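Local coordinates for protein acyl-CoA thioesterase YbgC (Helicobacter pylori, PDB 2PZH) that hydrolyses the thioester bond of acyl-CoAs, preferring long-chain fatty acyl-CoAs and benzoyl-CoA over shorter-chain ones, and may take part in phospholipid metabolism, at residues A[23-27]-A[104-108]; A[48-54]-A[108-114]; A[86-90]-A[101-105]. All coordinates share one frame. Residues are numbered along the deposited sequence.

Contact 1: residues A[23-27]-A[104-108]; sequences YLKYC and VFASE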
loop_
_atom_site.group_PDB
_atom_site.type_symbol
_atom_site.label_atom_id
_atom_site.label_comp_id
_atom_site.label_asym_id
_atom_site.label_seq_id
_atom_site.Cartn_x
_atom_site.Cartn_y
_atom_site.Cartn_z
ATOM N N TYR A 23 4.545 -7.188 6.208
ATOM C CA TYR A 23 4.391 -8.386 7.029
ATOM C C TYR A 23 3.216 -8.232 7.990
ATOM O O TYR A 23 2.498 -9.196 8.270
ATOM C CB TYR A 23 5.671 -8.693 7.794
ATOM C CG TYR A 23 6.821 -9.123 6.935
ATOM C CD1 TYR A 23 6.722 -10.254 6.119
ATOM C CD2 TYR A 23 8.016 -8.409 6.933
ATOM C CE1 TYR A 23 7.783 -10.666 5.351
ATOM C CE2 TYR A 23 9.081 -8.810 6.172
ATOM C CZ TYR A 23 8.960 -9.946 5.377
ATOM O OH TYR A 23 10.014 -10.364 4.618
ATOM N N LEU A 24 3.019 -7.005 8.470
ATOM C CA LEU A 24 1.860 -6.668 9.283
ATOM C C LEU A 24 0.548 -6.872 8.522
ATOM O O LEU A 24 -0.426 -7.396 9.068
ATOM C CB LEU A 24 1.988 -5.232 9.786
ATOM C CG LEU A 24 3.033 -5.090 10.890
ATOM C CD1 LEU A 24 3.120 -3.659 11.383
ATOM C CD2 LEU A 24 2.630 -6.017 12.014
ATOM N N LYS A 25 0.509 -6.448 7.259
ATOM C CA LYS A 25 -0.665 -6.734 6.421
ATOM C C LYS A 25 -0.952 -8.235 6.329
ATOM O O LYS A 25 -2.092 -8.665 6.497
ATOM C CB LYS A 25 -0.493 -6.137 5.029
ATOM C CG LYS A 25 -0.416 -4.618 5.063
ATOM C CD LYS A 25 -0.295 -4.046 3.669
ATOM C CE LYS A 25 -0.444 -2.522 3.711
ATOM N NZ LYS A 25 -0.756 -1.931 2.389
ATOM N N TYR A 26 0.076 -9.030 6.043
ATOM C CA TYR A 26 -0.114 -10.489 6.027
ATOM C C TYR A 26 -0.701 -11.025 7.349
ATOM O O TYR A 26 -1.631 -11.874 7.341
ATOM C CB TYR A 26 1.191 -11.201 5.744
ATOM C CG TYR A 26 1.857 -10.856 4.433
ATOM C CD1 TYR A 26 1.123 -10.503 3.302
ATOM C CD2 TYR A 26 3.223 -10.929 4.322
ATOM C CE1 TYR A 26 1.764 -10.221 2.083
ATOM C CE2 TYR A 26 3.873 -10.653 3.124
ATOM C CZ TYR A 26 3.150 -10.303 2.013
ATOM O OH TYR A 26 3.827 -10.034 0.849
ATOM N N CYS A 27 -0.178 -10.538 8.470
ATOM C CA CYS A 27 -0.676 -10.977 9.771
ATOM C C CYS A 27 -2.141 -10.582 9.934
ATOM O O CYS A 27 -2.952 -11.366 10.416
ATOM C CB CYS A 27 0.193 -10.452 10.912
ATOM S SG CYS A 27 1.786 -11.282 10.932
ATOM N N VAL A 104 10.537 -15.975 8.600
ATOM C CA VAL A 104 10.706 -14.671 7.975
ATOM C C VAL A 104 10.416 -13.521 8.958
ATOM O O VAL A 104 11.023 -12.457 8.882
ATOM C CB VAL A 104 9.794 -14.592 6.732
ATOM C CG1 VAL A 104 9.683 -13.162 6.186
ATOM C CG2 VAL A 104 10.307 -15.540 5.646
ATOM N N PHE A 105 9.488 -13.748 9.886
ATOM C CA PHE A 105 8.927 -12.684 10.702
ATOM C C PHE A 105 8.173 -13.317 11.850
ATOM O O PHE A 105 7.566 -14.378 11.679
ATOM C CB PHE A 105 7.950 -11.891 9.822
ATOM C CG PHE A 105 7.221 -10.764 10.526
ATOM C CD1 PHE A 105 7.809 -9.510 10.633
ATOM C CD2 PHE A 105 5.941 -10.953 11.054
ATOM C CE1 PHE A 105 7.147 -8.454 11.277
ATOM C CE2 PHE A 105 5.251 -9.903 11.665
ATOM C CZ PHE A 105 5.867 -8.643 11.787
ATOM N N ALA A 106 8.229 -12.683 13.014
ATOM C CA ALA A 106 7.341 -13.063 14.106
ATOM C C ALA A 106 6.786 -11.808 14.748
ATOM O O ALA A 106 7.450 -10.762 14.765
ATOM C CB ALA A 106 8.068 -13.908 15.136
ATOM N N SER A 107 5.572 -11.892 15.275
ATOM C CA SER A 107 5.038 -10.768 16.038
ATOM C C SER A 107 4.222 -11.230 17.229
ATOM O O SER A 107 3.720 -12.352 17.269
ATOM C CB SER A 107 4.203 -9.839 15.165
ATOM O OG SER A 107 3.104 -10.510 14.575
ATOM N N GLU A 108 4.115 -10.353 18.210
ATOM C CA GLU A 108 3.186 -10.531 19.290
ATOM C C GLU A 108 2.397 -9.258 19.287
ATOM O O GLU A 108 2.974 -8.177 19.363
ATOM C CB GLU A 108 3.923 -10.675 20.621
ATOM C CG GLU A 108 2.987 -10.819 21.799
ATOM C CD GLU A 108 3.724 -11.021 23.120
ATOM O OE1 GLU A 108 4.677 -11.831 23.163
ATOM O OE2 GLU A 108 3.320 -10.388 24.121
#
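A helix packs on a sheet through the side chains that the strands turn toward it, as residues 104-108 do against helical residues 23-27. Val104 comes first: its CG1 lies 3.2 Å from both CE1 and OH of Tyr23, a tight van der Waals contact at the hydroxyl end of the ring; that hydroxyl is hydrogen-bonded to the backbone N of Ala62. Phe105 also points toward the helix, because the two form a classic beta bulge opposite Ile88, and it covers the most surface. Tyr23 CB sits over the face of the Phe105 ring, 3.6 Å from its centroid, a CH-pi contact. The two rings are nearly parallel (19°), but with centroids 5.2 Å apart they barely overlap. Cys27 SG approaches Phe105 CE2 obliquely at 3.8 Å, a sulfur-aromatic contact, and Leu24 CD2 reaches Phe105 CZ at 4.2 Å. From Phe105 on the side chains alternate: Ala106 points away, and Ser107 turns back, its OG 4.0 Å from Cys27 SG. The segment axes cross at -63°, 9.8 Å apart. This is the hot-dog fold in miniature: the helical sausage, 22-36, lies in the bun of the sheet, where strand 102-114 runs between strands 47-58 and 81-92, with Phe58 and Ile88 also touching Phe105.

Contact 2: residues A[48-54]-A[108-114]; sequences VFVIRSI and EIKFGFV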
loop_
_atom_site.group_PDB
_atom_site.type_symbol
_atom_site.label_atom_id
_atom_site.label_comp_id
_atom_site.label_asym_id
_atom_site.label_seq_id
_atom_site.Cartn_x
_atom_site.Cartn_y
_atom_site.Cartn_z
ATOM N N VAL A 48 -15.441 -2.744 18.020
ATOM C CA VAL A 48 -14.406 -3.033 17.041
ATOM C C VAL A 48 -13.098 -3.372 17.780
ATOM O O VAL A 48 -12.888 -2.941 18.919
ATOM C CB VAL A 48 -14.254 -1.838 16.057
ATOM C CG1 VAL A 48 -13.250 -0.809 16.587
ATOM C CG2 VAL A 48 -13.902 -2.313 14.663
ATOM N N PHE A 49 -12.236 -4.179 17.158
ATOM C CA PHE A 49 -10.944 -4.495 17.768
ATOM C C PHE A 49 -9.984 -3.373 17.492
ATOM O O PHE A 49 -9.992 -2.804 16.409
ATOM C CB PHE A 49 -10.355 -5.788 17.201
ATOM C CG PHE A 49 -10.995 -7.024 17.743
ATOM C CD1 PHE A 49 -10.637 -7.505 18.991
ATOM C CD2 PHE A 49 -11.965 -7.699 17.013
ATOM C CE1 PHE A 49 -11.231 -8.646 19.506
ATOM C CE2 PHE A 49 -12.569 -8.846 17.527
ATOM C CZ PHE A 49 -12.196 -9.315 18.769
ATOM N N VAL A 50 -9.157 -3.042 18.467
ATOM C CA VAL A 50 -8.159 -2.013 18.225
ATOM C C VAL A 50 -6.810 -2.487 18.694
ATOM O O VAL A 50 -6.656 -2.998 19.806
ATOM C CB VAL A 50 -8.517 -0.648 18.857
ATOM C CG1 VAL A 50 -9.779 -0.094 18.208
ATOM C CG2 VAL A 50 -8.671 -0.761 20.364
ATOM N N ILE A 51 -5.833 -2.331 17.813
ATOM C CA ILE A 51 -4.478 -2.734 18.103
ATOM C C ILE A 51 -3.899 -1.790 19.143
ATOM O O ILE A 51 -4.027 -0.565 19.029
ATOM C CB ILE A 51 -3.649 -2.819 16.789
ATOM C CG1 ILE A 51 -2.233 -3.333 17.042
ATOM C CG2 ILE A 51 -3.675 -1.492 16.027
ATOM C CD1 ILE A 51 -1.674 -4.073 15.813
ATOM N N ARG A 52 -3.326 -2.380 20.187
ATOM C CA ARG A 52 -2.702 -1.641 21.275
ATOM C C ARG A 52 -1.202 -1.572 21.083
ATOM O O ARG A 52 -0.587 -0.538 21.281
ATOM C CB ARG A 52 -2.955 -2.331 22.623
ATOM C CG ARG A 52 -4.400 -2.441 23.048
ATOM C CD ARG A 52 -5.012 -1.070 23.186
ATOM N NE ARG A 52 -6.265 -1.126 23.925
ATOM C CZ ARG A 52 -7.160 -0.147 23.946
ATOM N NH1 ARG A 52 -6.947 0.965 23.258
ATOM N NH2 ARG A 52 -8.278 -0.295 24.647
ATOM N N SER A 53 -0.596 -2.697 20.727
ATOM C CA SER A 53 0.851 -2.745 20.658
ATOM C C SER A 53 1.330 -3.899 19.801
ATOM O O SER A 53 0.646 -4.903 19.633
ATOM C CB SER A 53 1.456 -2.864 22.056
ATOM O OG SER A 53 1.126 -4.128 22.644
ATOM N N ILE A 54 2.524 -3.739 19.260
ATOM C CA ILE A 54 3.133 -4.810 18.498
ATOM C C ILE A 54 4.591 -4.976 18.897
ATOM O O ILE A 54 5.303 -4.002 19.144
ATOM C CB ILE A 54 3.007 -4.595 16.979
ATOM C CG1 ILE A 54 3.693 -5.750 16.246
ATOM C CG2 ILE A 54 3.633 -3.276 16.558
ATOM C CD1 ILE A 54 3.189 -5.956 14.839
ATOM N N GLU A 108 4.115 -10.353 18.210
ATOM C CA GLU A 108 3.186 -10.531 19.290
ATOM C C GLU A 108 2.397 -9.258 19.287
ATOM O O GLU A 108 2.974 -8.177 19.363
ATOM C CB GLU A 108 3.923 -10.675 20.621
ATOM C CG GLU A 108 2.987 -10.819 21.799
ATOM C CD GLU A 108 3.724 -11.021 23.120
ATOM O OE1 GLU A 108 4.677 -11.831 23.163
ATOM O OE2 GLU A 108 3.320 -10.388 24.121
ATOM N N ILE A 109 1.082 -9.382 19.193
ATOM C CA ILE A 109 0.219 -8.220 19.043
ATOM C C ILE A 109 -0.918 -8.286 20.038
ATOM O O ILE A 109 -1.576 -9.328 20.169
ATOM C CB ILE A 109 -0.350 -8.154 17.619
ATOM C CG1 ILE A 109 0.806 -8.205 16.611
ATOM C CG2 ILE A 109 -1.196 -6.881 17.445
ATOM C CD1 ILE A 109 0.397 -8.527 15.186
ATOM N N LYS A 110 -1.143 -7.171 20.729
ATOM C CA LYS A 110 -2.211 -7.056 21.711
ATOM C C LYS A 110 -3.345 -6.194 21.156
ATOM O O LYS A 110 -3.101 -5.139 20.574
ATOM C CB LYS A 110 -1.660 -6.437 22.994
ATOM C CG LYS A 110 -2.674 -6.263 24.123
ATOM C CD LYS A 110 -1.952 -5.810 25.400
ATOM C CE LYS A 110 -2.882 -5.731 26.590
ATOM N NZ LYS A 110 -3.527 -4.399 26.685
ATOM N N PHE A 111 -4.570 -6.679 21.312
ATOM C CA PHE A 111 -5.762 -5.989 20.843
ATOM C C PHE A 111 -6.683 -5.749 22.027
ATOM O O PHE A 111 -6.766 -6.584 22.924
ATOM C CB PHE A 111 -6.513 -6.837 19.820
ATOM C CG PHE A 111 -5.685 -7.244 18.648
ATOM C CD1 PHE A 111 -5.671 -6.486 17.495
ATOM C CD2 PHE A 111 -4.916 -8.402 18.703
ATOM C CE1 PHE A 111 -4.885 -6.871 16.425
ATOM C CE2 PHE A 111 -4.139 -8.788 17.650
ATOM C CZ PHE A 111 -4.124 -8.024 16.502
ATOM N N GLY A 112 -7.363 -4.614 22.024
ATOM C CA GLY A 112 -8.479 -4.387 22.935
ATOM C C GLY A 112 -9.757 -4.378 22.117
ATOM O O GLY A 112 -9.709 -4.400 20.893
ATOM N N PHE A 113 -10.905 -4.362 22.784
ATOM C CA PHE A 113 -12.174 -4.177 22.085
ATOM C C PHE A 113 -12.795 -2.892 22.622
ATOM O O PHE A 113 -12.749 -2.628 23.822
ATOM C CB PHE A 113 -13.102 -5.376 22.291
ATOM C CG PHE A 113 -14.176 -5.502 21.243
ATOM C CD1 PHE A 113 -13.883 -6.034 19.992
ATOM C CD2 PHE A 113 -15.479 -5.106 21.510
ATOM C CE1 PHE A 113 -14.871 -6.163 19.012
ATOM C CE2 PHE A 113 -16.475 -5.229 20.538
ATOM C CZ PHE A 113 -16.169 -5.760 19.282
ATOM N N VAL A 114 -13.330 -2.071 21.729
ATOM C CA VAL A 114 -13.791 -0.742 22.126
ATOM C C VAL A 114 -15.095 -0.373 21.430
ATOM O O VAL A 114 -15.404 -0.902 20.366
ATOM C CB VAL A 114 -12.718 0.340 21.807
ATOM C CG1 VAL A 114 -11.475 0.146 22.689
ATOM C CG2 VAL A 114 -12.348 0.304 20.340
HETATM O O HOH W 1 -6.377 -2.911 26.187
HETATM O O HOH W 2 2.526 -6.575 21.925
#
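Antiparallel strands can absorb an extra residue without losing their pairing, and 48-54 against 108-114 illustrates how. Val48 opens the ladder as a hydrogen-bonded pair with Val114: Val48 N to Val114 O and Val114 N to Val48 O are both 3.0 Å. Phe49, in a non-hydrogen-bonded pair with Phe113, offers its ring face to the edge of the Phe113 ring, a T-shaped stack with centroids 4.8 Å apart and planes at 77°. Val50 pairs with Gly112 through two 2.8 Å bonds, Val50 N to Gly112 O and Gly112 N to Val50 O, while Val50 CG1 meets Val114 CG2 at 3.4 Å. Ile51, opposite Phe111, reaches diagonally, its CD1 3.3 Å from Ile109 CG2. These strands belong to the curved antiparallel sheet of the hot-dog fold; Phe111 and Ile109 touch Arg31 of helix 22-36. At Arg52 the register slips: Arg52 and Ser53 both face Lys110, a classic beta bulge, held by Arg52 N to Lys110 O at 2.8 Å and Lys110 N to Ser53 O at 3.1 Å. The Arg52 side chain folds over Gly112, where a CB would clash with its NE. A water accepts from Arg52 NE at 2.9 Å and, weakly, from Lys110 NZ at 3.3 Å. Ser53 OG shares another water with Glu108 O, at 2.9 and 3.1 Å. Ile54 packs its CD1 3.7 Å from Ile109 CG1, and Ser53 and Ile54 also pair with a strand of the second subunit, carrying the sheet across the interface.

Contact 3: residues A[86-90]-A[101-105]; sequences QEIYC and PFKVF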
loop_
_atom_site.group_PDB
_atom_site.type_symbol
_atom_site.label_atom_id
_atom_site.label_comp_id
_atom_site.label_asym_id
_atom_site.label_seq_id
_atom_site.Cartn_x
_atom_site.Cartn_y
_atom_site.Cartn_z
ATOM N N GLN A 86 2.011 -14.387 16.098
ATOM C CA GLN A 86 1.972 -14.755 14.700
ATOM C C GLN A 86 3.370 -14.870 14.130
ATOM O O GLN A 86 4.203 -13.972 14.317
ATOM C CB GLN A 86 1.134 -13.744 13.888
ATOM C CG GLN A 86 -0.351 -13.766 14.293
ATOM C CD GLN A 86 -1.197 -12.848 13.463
ATOM O OE1 GLN A 86 -1.227 -11.643 13.701
ATOM N NE2 GLN A 86 -1.929 -13.416 12.499
ATOM N N GLU A 87 3.607 -15.978 13.436
ATOM C CA GLU A 87 4.885 -16.221 12.778
ATOM C C GLU A 87 4.659 -16.446 11.310
ATOM O O GLU A 87 3.677 -17.077 10.904
ATOM C CB GLU A 87 5.569 -17.467 13.354
ATOM C CG GLU A 87 6.160 -17.260 14.729
ATOM C CD GLU A 87 6.956 -18.478 15.203
ATOM O OE1 GLU A 87 7.856 -18.307 16.049
ATOM O OE2 GLU A 87 6.680 -19.601 14.739
ATOM N N ILE A 88 5.595 -15.969 10.501
ATOM C CA ILE A 88 5.507 -16.162 9.068
ATOM C C ILE A 88 6.699 -16.987 8.621
ATOM O O ILE A 88 7.846 -16.650 8.920
ATOM C CB ILE A 88 5.484 -14.793 8.313
ATOM C CG1 ILE A 88 4.309 -13.938 8.822
ATOM C CG2 ILE A 88 5.494 -14.984 6.786
ATOM C CD1 ILE A 88 4.182 -12.571 8.146
ATOM N N TYR A 89 6.415 -18.061 7.896
ATOM C CA TYR A 89 7.442 -18.898 7.309
ATOM C C TYR A 89 7.321 -18.908 5.801
ATOM O O TYR A 89 6.202 -18.998 5.262
ATOM C CB TYR A 89 7.293 -20.338 7.792
ATOM C CG TYR A 89 7.919 -20.611 9.140
ATOM C CD1 TYR A 89 7.337 -20.161 10.320
ATOM C CD2 TYR A 89 9.101 -21.339 9.223
ATOM C CE1 TYR A 89 7.945 -20.441 11.567
ATOM C CE2 TYR A 89 9.693 -21.618 10.427
ATOM C CZ TYR A 89 9.125 -21.179 11.593
ATOM O OH TYR A 89 9.799 -21.509 12.771
ATOM N N CYS A 90 8.454 -18.878 5.111
ATOM C CA CYS A 90 8.431 -19.126 3.679
ATOM C C CYS A 90 8.344 -20.614 3.494
ATOM O O CYS A 90 9.205 -21.341 4.012
ATOM C CB CYS A 90 9.702 -18.638 2.980
ATOM S SG CYS A 90 9.683 -19.033 1.234
ATOM N N PRO A 101 11.097 -25.155 5.180
ATOM C CA PRO A 101 10.483 -23.858 5.508
ATOM C C PRO A 101 11.385 -23.016 6.419
ATOM O O PRO A 101 12.041 -23.556 7.326
ATOM C CB PRO A 101 9.190 -24.250 6.224
ATOM C CG PRO A 101 8.862 -25.635 5.694
ATOM C CD PRO A 101 10.220 -26.288 5.541
ATOM N N PHE A 102 11.436 -21.710 6.160
ATOM C CA PHE A 102 12.292 -20.824 6.955
ATOM C C PHE A 102 11.522 -19.631 7.517
ATOM O O PHE A 102 10.651 -19.088 6.849
ATOM C CB PHE A 102 13.567 -20.407 6.193
ATOM C CG PHE A 102 13.341 -19.577 4.937
ATOM C CD1 PHE A 102 13.147 -18.201 5.021
ATOM C CD2 PHE A 102 13.367 -20.163 3.676
ATOM C CE1 PHE A 102 12.980 -17.418 3.895
ATOM C CE2 PHE A 102 13.186 -19.380 2.508
ATOM C CZ PHE A 102 12.979 -18.009 2.616
ATOM N N LYS A 103 11.846 -19.249 8.746
ATOM C CA LYS A 103 11.149 -18.155 9.407
ATOM C C LYS A 103 11.540 -16.824 8.796
ATOM O O LYS A 103 12.713 -16.573 8.530
ATOM C CB LYS A 103 11.460 -18.130 10.900
ATOM C CG LYS A 103 10.539 -17.219 11.685
ATOM C CD LYS A 103 10.556 -17.553 13.167
ATOM C CE LYS A 103 11.957 -17.562 13.732
ATOM N NZ LYS A 103 11.887 -17.723 15.237
ATOM N N VAL A 104 10.537 -15.975 8.600
ATOM C CA VAL A 104 10.706 -14.671 7.975
ATOM C C VAL A 104 10.416 -13.521 8.958
ATOM O O VAL A 104 11.023 -12.457 8.882
ATOM C CB VAL A 104 9.794 -14.592 6.732
ATOM C CG1 VAL A 104 9.683 -13.162 6.186
ATOM C CG2 VAL A 104 10.307 -15.540 5.646
ATOM N N PHE A 105 9.488 -13.748 9.886
ATOM C CA PHE A 105 8.927 -12.684 10.702
ATOM C C PHE A 105 8.173 -13.317 11.850
ATOM O O PHE A 105 7.566 -14.378 11.679
ATOM C CB PHE A 105 7.950 -11.891 9.822
ATOM C CG PHE A 105 7.221 -10.764 10.526
ATOM C CD1 PHE A 105 7.809 -9.510 10.633
ATOM C CD2 PHE A 105 5.941 -10.953 11.054
ATOM C CE1 PHE A 105 7.147 -8.454 11.277
ATOM C CE2 PHE A 105 5.251 -9.903 11.665
ATOM C CZ PHE A 105 5.867 -8.643 11.787
HETATM O O HOH W 3 10.096 -16.113 16.593
#
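Cys90, Ile88 and Phe105 bury the most surface where residues 86-90 meet 101-105, and together they explain both the pairing and its irregularity. Cys90 forms a hydrogen-bonded pair with Phe102, through Cys90 N to Phe102 O at 2.8 Å and Phe102 N to Cys90 O at 3.1 Å. Its CB lies over the face of the Phe102 ring, 3.6 Å from the centroid, a CH-pi contact, and its SG stands obliquely 4.3 Å from the same centroid. Two residues back, Ile88 faces two partners at once. Ile88 O accepts from Val104 N at 2.8 Å and weakly from Phe105 N at 3.5 Å, whereas Ile88 N gives a straight 2.8 Å bond to Phe105 O. The extra residue is taken up at Val104, whose psi of -32° departs from extended strand geometry. Phe105 thereby lands on the same side of the sheet as Ile88, with Ile88 CD1 3.8 Å from Phe105 CD2, and this side faces helix 22-36 through Cys27. Between them Tyr89 forms a non-hydrogen-bonded pair with Lys103, both side chains on the other surface, where Lys103 CB lies over the Tyr89 ring, a CH-pi contact 4.1 Å from the centroid; nearby, a water bridges Lys103 NZ (2.8 Å) and Glu87 OE1 (3.2 Å). Such a one-residue shift, with Val104 and Phe105 opposite Ile88, is a classic beta bulge, here within the antiparallel hairpin of strands 81-92 and 102-114 in the hot-dog sheet.

Strand 102-114 runs through all three contacts. Contact 3 pairs its beginning with strand 81-92, contact 1 sets its next residues against helix 22-36, and contact 2 pairs its far half with strand 47-58. Contact 1 shares Val104 and Phe105 with contact 3 and Glu108 with contact 2; its centre is 8 Å from that of contact 3 and 15 Å from that of contact 2, while contacts 2 and 3 lie 22 Å apart, on opposite sides of the chain's centre. In sequence, 23-27 comes first, then 48-54, then 86-90, before the common strand. One long strand thus joins helix and sheet, and contacts 1 and 2 both touch the second subunit of the tetramer.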